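Local atomic coordinates of chitin binding protein (PDB entry 6IF7), a protein that binds copper and chitin, and is an insecticidal fern protein that is possibly a lytic polysaccharide monooxygenase of family AA10. Residues F107-T112 / H159-I164; G2-P7 / S176-Y181. One frame throughout, in Å; residues are numbered along the deposited sequence.

Interaction 1 (F107-T112 / H159-I164); sequences FEFYVT and HLIYVI. With NAG (2-acetamido-2-deoxy-beta-D-glucopyranose), chain B.
Glu108 and Ile164 exchange two backbone hydrogen bonds, N to O in each direction, and Tyr110 and Tyr162 do the same two residues further on. Where strand 107-111 ends, the side chain of Thr112 takes over: its OG1 accepts from Leu160 N at 3.0 Å, nearly straight at 167°, and is hydrogen-bonded to ND1 of His159 at 2.7 Å, with either atom a possible donor. OG1 sits between the backbone N and the carbonyl carbon (chi1 43°), which turns it to the opposing strand, while Thr112 N bonds to Leu160 O. On the Glu108 face the carboxylate is divided between two donors. The OH of Tyr110 reaches OE1 at 2.6 Å from above the carboxylate plane, and N2 of the glycan's NAG meets OE2 at 2.8 Å; Arg55 also bonds to the tyrosine OH. CD1 of Ile164 packs 3.6 Å from CE1 of Tyr110. On the opposite face of the sheet, CG2 of Val163 makes a CH-pi contact over the Phe109 ring, 3.8 Å from its centroid. Each carboxylate oxygen of Glu108 thus has a donor, and the tyrosine bond probably steadies the group that receives the sugar amide.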
loop_
_atom_site.group_PDB
_atom_site.type_symbol
_atom_site.label_atom_id
_atom_site.label_comp_id
_atom_site.label_asym_id
_atom_site.label_seq_id
_atom_site.Cartn_x
_atom_site.Cartn_y
_atom_site.Cartn_z
ATOM N N PHE A 107 -2.991 0.409 12.094
ATOM C CA PHE A 107 -2.673 -0.099 10.781
ATOM C C PHE A 107 -3.211 -1.505 10.617
ATOM O O PHE A 107 -2.808 -2.406 11.368
ATOM C CB PHE A 107 -1.156 -0.158 10.579
ATOM C CG PHE A 107 -0.474 1.176 10.648
ATOM C CD1 PHE A 107 -0.111 1.733 11.870
ATOM C CD2 PHE A 107 -0.157 1.878 9.478
ATOM C CE1 PHE A 107 0.543 2.968 11.928
ATOM C CE2 PHE A 107 0.483 3.107 9.537
ATOM C CZ PHE A 107 0.837 3.647 10.756
ATOM N N GLU A 108 -4.056 -1.702 9.605
ATOM C CA GLU A 108 -4.488 -3.036 9.181
ATOM C C GLU A 108 -3.689 -3.473 7.948
ATOM O O GLU A 108 -3.624 -2.737 6.966
ATOM C CB GLU A 108 -5.981 -3.032 8.847
ATOM C CG GLU A 108 -6.910 -2.700 10.006
ATOM C CD GLU A 108 -8.366 -2.528 9.574
ATOM O OE1 GLU A 108 -8.648 -2.658 8.343
ATOM O OE2 GLU A 108 -9.220 -2.301 10.478
ATOM N N PHE A 109 -3.078 -4.662 8.018
ATOM C CA PHE A 109 -2.332 -5.273 6.902
ATOM C C PHE A 109 -3.123 -6.427 6.298
ATOM O O PHE A 109 -3.408 -7.409 6.976
ATOM C CB PHE A 109 -0.982 -5.845 7.351
ATOM C CG PHE A 109 0.069 -4.826 7.621
ATOM C CD1 PHE A 109 -0.103 -3.855 8.599
ATOM C CD2 PHE A 109 1.286 -4.878 6.957
ATOM C CE1 PHE A 109 0.891 -2.943 8.888
ATOM C CE2 PHE A 109 2.282 -3.958 7.232
ATOM C CZ PHE A 109 2.082 -2.986 8.198
ATOM N N TYR A 110 -3.427 -6.322 5.009
ATOM C CA TYR A 110 -4.078 -7.393 4.267
ATOM C C TYR A 110 -3.126 -7.886 3.212
ATOM O O TYR A 110 -2.335 -7.100 2.677
ATOM C CB TYR A 110 -5.348 -6.889 3.580
ATOM C CG TYR A 110 -6.404 -6.404 4.560
ATOM C CD1 TYR A 110 -6.358 -5.090 5.073
ATOM C CD2 TYR A 110 -7.441 -7.253 5.004
ATOM C CE1 TYR A 110 -7.312 -4.637 5.973
ATOM C CE2 TYR A 110 -8.406 -6.796 5.899
ATOM C CZ TYR A 110 -8.335 -5.485 6.382
ATOM O OH TYR A 110 -9.264 -4.993 7.265
ATOM N N VAL A 111 -3.212 -9.177 2.907
ATOM C CA VAL A 111 -2.546 -9.759 1.740
ATOM C C VAL A 111 -3.571 -10.311 0.743
ATOM O O VAL A 111 -4.674 -10.744 1.121
ATOM C CB VAL A 111 -1.551 -10.881 2.145
ATOM C CG1 VAL A 111 -2.267 -12.197 2.452
ATOM C CG2 VAL A 111 -0.507 -11.074 1.059
ATOM N N THR A 112 -3.175 -10.310 -0.527
ATOM C CA THR A 112 -3.950 -10.929 -1.596
ATOM C C THR A 112 -4.099 -12.441 -1.374
ATOM O O THR A 112 -3.171 -13.106 -0.906
ATOM C CB THR A 112 -3.300 -10.698 -2.978
ATOM O OG1 THR A 112 -1.879 -10.893 -2.878
ATOM C CG2 THR A 112 -3.567 -9.297 -3.468
ATOM N N HIS A 159 2.323 -11.145 -5.182
ATOM C CA HIS A 159 1.189 -10.802 -4.359
ATOM C C HIS A 159 1.239 -9.312 -4.041
ATOM O O HIS A 159 2.155 -8.607 -4.481
ATOM C CB HIS A 159 1.190 -11.662 -3.102
ATOM C CG HIS A 159 0.662 -13.032 -3.351
ATOM N ND1 HIS A 159 -0.689 -13.304 -3.439
ATOM C CD2 HIS A 159 1.297 -14.198 -3.595
ATOM C CE1 HIS A 159 -0.859 -14.582 -3.713
ATOM N NE2 HIS A 159 0.329 -15.146 -3.807
ATOM N N LEU A 160 0.236 -8.849 -3.304
ATOM C CA LEU A 160 0.168 -7.476 -2.890
ATOM C C LEU A 160 -0.210 -7.427 -1.419
ATOM O O LEU A 160 -1.026 -8.226 -0.938
ATOM C CB LEU A 160 -0.824 -6.731 -3.799
ATOM C CG LEU A 160 -1.116 -5.263 -3.524
ATOM C CD1 LEU A 160 -1.346 -4.537 -4.830
ATOM C CD2 LEU A 160 -2.325 -5.070 -2.607
ATOM N N ILE A 161 0.399 -6.475 -0.720
ATOM C CA ILE A 161 0.029 -6.139 0.626
ATOM C C ILE A 161 -0.657 -4.767 0.618
ATOM O O ILE A 161 -0.116 -3.785 0.089
ATOM C CB ILE A 161 1.252 -6.187 1.527
ATOM C CG1 ILE A 161 1.695 -7.655 1.632
ATOM C CG2 ILE A 161 0.947 -5.590 2.890
ATOM C CD1 ILE A 161 2.992 -7.859 2.349
ATOM N N TYR A 162 -1.864 -4.745 1.179
ATOM C CA TYR A 162 -2.682 -3.557 1.301
ATOM C C TYR A 162 -2.694 -3.147 2.772
ATOM O O TYR A 162 -3.051 -3.942 3.662
ATOM C CB TYR A 162 -4.093 -3.840 0.832
ATOM C CG TYR A 162 -4.946 -2.620 0.513
ATOM C CD1 TYR A 162 -4.550 -1.697 -0.455
ATOM C CD2 TYR A 162 -6.180 -2.432 1.125
ATOM C CE1 TYR A 162 -5.345 -0.597 -0.780
ATOM C CE2 TYR A 162 -6.992 -1.351 0.800
ATOM C CZ TYR A 162 -6.578 -0.428 -0.142
ATOM O OH TYR A 162 -7.398 0.645 -0.450
ATOM N N VAL A 163 -2.257 -1.917 3.019
ATOM C CA VAL A 163 -2.206 -1.367 4.366
ATOM C C VAL A 163 -3.163 -0.190 4.445
ATOM O O VAL A 163 -3.095 0.749 3.632
ATOM C CB VAL A 163 -0.764 -1.007 4.771
ATOM C CG1 VAL A 163 -0.695 -0.497 6.207
ATOM C CG2 VAL A 163 0.095 -2.248 4.629
ATOM N N ILE A 164 -4.072 -0.276 5.420
ATOM C CA ILE A 164 -5.000 0.786 5.743
ATOM C C ILE A 164 -4.583 1.392 7.090
ATOM O O ILE A 164 -4.510 0.680 8.096
ATOM C CB ILE A 164 -6.447 0.237 5.848
ATOM C CG1 ILE A 164 -6.852 -0.467 4.562
ATOM C CG2 ILE A 164 -7.419 1.362 6.171
ATOM C CD1 ILE A 164 -8.096 -1.331 4.674
HETATM C C1 NAG B . -8.151 -3.316 14.128
HETATM C C2 NAG B . -9.610 -3.707 13.905
HETATM C C3 NAG B . -10.466 -2.499 14.159
HETATM C C4 NAG B . -10.260 -1.997 15.571
HETATM C C5 NAG B . -8.797 -1.651 15.781
HETATM C C6 NAG B . -8.552 -1.284 17.232
HETATM C C7 NAG B . -10.177 -5.370 12.224
HETATM C C8 NAG B . -10.397 -5.623 10.766
HETATM N N2 NAG B . -9.846 -4.136 12.535
HETATM O O3 NAG B . -11.846 -2.859 13.972
HETATM O O4 NAG B . -11.088 -0.852 15.765
HETATM O O5 NAG B . -7.999 -2.778 15.451
HETATM O O6 NAG B . -7.156 -1.030 17.396
HETATM O O7 NAG B . -10.309 -6.225 13.062
#

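Interaction 2 (G2-P7 / S176-Y181)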
loop_
_atom_site.group_PDB
_atom_site.type_symbol
_atom_site.label_atom_id
_atom_site.label_comp_id
_atom_site.label_asym_id
_atom_site.label_seq_id
_atom_site.Cartn_x
_atom_site.Cartn_y
_atom_site.Cartn_z
ATOM N N GLY A 2 1.919 9.777 5.153
ATOM C CA GLY A 2 2.909 8.721 4.936
ATOM C C GLY A 2 2.446 7.672 3.956
ATOM O O GLY A 2 1.428 7.827 3.297
ATOM N N SER A 3 3.217 6.603 3.880
ATOM C CA SER A 3 2.903 5.429 3.083
ATOM C C SER A 3 3.838 4.302 3.583
ATOM O O SER A 3 4.684 4.551 4.461
ATOM C CB SER A 3 3.149 5.696 1.590
ATOM O OG SER A 3 2.497 4.733 0.770
ATOM N N MET A 4 3.694 3.099 3.014
ATOM C CA MET A 4 4.571 1.973 3.325
ATOM C C MET A 4 5.955 2.167 2.753
ATOM O O MET A 4 6.138 2.574 1.590
ATOM C CB MET A 4 4.007 0.625 2.844
ATOM C CG MET A 4 2.967 0.034 3.773
ATOM S SD MET A 4 3.632 -0.495 5.390
ATOM C CE MET A 4 4.426 -2.020 4.919
ATOM N N GLU A 5 6.920 1.876 3.619
ATOM C CA GLU A 5 8.338 1.980 3.323
ATOM C C GLU A 5 8.956 0.610 3.076
ATOM O O GLU A 5 9.803 0.478 2.201
ATOM C CB GLU A 5 9.077 2.665 4.478
ATOM C CG GLU A 5 10.567 2.860 4.230
ATOM C CD GLU A 5 11.263 3.532 5.390
ATOM O OE1 GLU A 5 11.984 4.488 5.126
ATOM O OE2 GLU A 5 11.079 3.121 6.560
ATOM N N ASP A 6 8.548 -0.403 3.836
ATOM C CA ASP A 6 9.108 -1.737 3.651
ATOM C C ASP A 6 8.047 -2.776 4.026
ATOM O O ASP A 6 7.681 -2.843 5.198
ATOM C CB ASP A 6 10.363 -1.873 4.502
ATOM C CG ASP A 6 11.232 -3.053 4.113
ATOM O OD1 ASP A 6 11.410 -3.356 2.906
ATOM O OD2 ASP A 6 11.766 -3.680 5.050
ATOM N N PRO A 7 7.506 -3.532 3.057
ATOM C CA PRO A 7 7.741 -3.363 1.618
ATOM C C PRO A 7 7.164 -2.066 1.052
ATOM O O PRO A 7 5.996 -1.737 1.305
ATOM C CB PRO A 7 6.977 -4.541 0.991
ATOM C CG PRO A 7 5.850 -4.795 1.942
ATOM C CD PRO A 7 6.406 -4.481 3.316
ATOM N N SER A 176 -2.356 2.209 1.229
ATOM C CA SER A 176 -1.077 1.846 0.619
ATOM C C SER A 176 -1.120 0.459 -0.052
ATOM O O SER A 176 -1.498 -0.527 0.587
ATOM C CB SER A 176 -0.019 1.850 1.719
ATOM O OG SER A 176 1.218 1.382 1.241
ATOM N N CYS A 177 -0.719 0.386 -1.321
ATOM C CA CYS A 177 -0.481 -0.898 -2.035
ATOM C C CYS A 177 1.014 -1.129 -2.166
ATOM O O CYS A 177 1.703 -0.235 -2.660
ATOM C CB CYS A 177 -1.042 -0.877 -3.455
ATOM S SG CYS A 177 -2.826 -1.032 -3.516
ATOM N N SER A 178 1.477 -2.323 -1.783
ATOM C CA SER A 178 2.880 -2.727 -1.959
ATOM C C SER A 178 2.947 -4.071 -2.710
ATOM O O SER A 178 2.339 -5.061 -2.315
ATOM C CB SER A 178 3.627 -2.812 -0.620
ATOM O OG SER A 178 3.609 -1.558 0.080
ATOM N N ASP A 179 3.686 -4.076 -3.812
ATOM C CA ASP A 179 3.906 -5.265 -4.598
ATOM C C ASP A 179 4.985 -6.068 -3.884
ATOM O O ASP A 179 5.987 -5.530 -3.462
ATOM C CB ASP A 179 4.338 -4.873 -6.003
ATOM C CG ASP A 179 3.259 -4.098 -6.724
ATOM O OD1 ASP A 179 2.248 -4.712 -7.091
ATOM O OD2 ASP A 179 3.383 -2.874 -6.904
ATOM N N VAL A 180 4.745 -7.356 -3.738
ATOM C CA VAL A 180 5.678 -8.237 -3.064
ATOM C C VAL A 180 5.764 -9.526 -3.835
ATOM O O VAL A 180 4.945 -9.789 -4.681
ATOM C CB VAL A 180 5.281 -8.518 -1.590
ATOM C CG1 VAL A 180 5.254 -7.218 -0.806
ATOM C CG2 VAL A 180 3.941 -9.254 -1.478
ATOM N N TYR A 181 6.770 -10.318 -3.518
ATOM C CA TYR A 181 6.964 -11.597 -4.150
ATOM C C TYR A 181 7.301 -12.572 -3.021
ATOM O O TYR A 181 8.326 -12.421 -2.383
ATOM C CB TYR A 181 8.116 -11.503 -5.171
ATOM C CG TYR A 181 8.240 -12.738 -6.005
ATOM C CD1 TYR A 181 8.942 -13.852 -5.540
ATOM C CD2 TYR A 181 7.645 -12.803 -7.257
ATOM C CE1 TYR A 181 9.042 -15.004 -6.307
ATOM C CE2 TYR A 181 7.732 -13.943 -8.028
ATOM C CZ TYR A 181 8.431 -15.026 -7.559
ATOM O OH TYR A 181 8.488 -16.121 -8.364
#
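Ser3 brings OG to 3.6 Å from OG of Ser176; the hydrogen bond of Ser3 OG is with Ser9 OG. At Met4 the backbone N gives Ser176 OG a weak bond of 3.5 Å. The same oxygen lies 3.3 Å from CB of Met4 and is also close to its CG, while OG of Ser178 approaches that CB from further along strand 176-181. Bends at chi2 and chi3 then carry the methionine's end away from the strand. Glu5 and Asp6 form a classic beta bulge opposite Arg96, and a cis peptide bond leads into Pro7, whose ring faces strand 176-181. CB of Pro7 lies 3.7 Å from CG1 of Val180, and CG of the proline packs against the same methyl. Ser178 OG, anti to its own carbonyl carbon (chi1 -59°), donates to O of Pro7 at 2.7 Å, approaching from 38° out of the carbonyl plane. An alanine at Ser178 would probably leave this buried carbonyl without its hydroxyl donor. The two strands run roughly parallel, 21° apart, yet no backbone-to-backbone bond joins them here; serine hydroxyls and a proline ring link the two sheets of the fold, consistent with a beta-sandwich core.

Overall arrangement
Both contacts are buried and their centres lie 8 Å apart, but they hold the fold in different ways. Interaction 1 joins neighbouring strands within one sheet through regular backbone bonds, whereas interaction 2 joins strands of different sheets through side chains and buries far less surface, 232 against 615 Å². They meet where strand 159-167 pairs with strand 173-182: Ile161 O lies 2.9 Å from Ser178 N, a probable hydrogen bond, and Val163 and Ser176 are paired likewise. Met4 also packs on Val163, the residue that covers Phe109 in interaction 1. Interaction 1 reaches the glycan through Glu108, while 2-7 follows directly on the copper ligand His1.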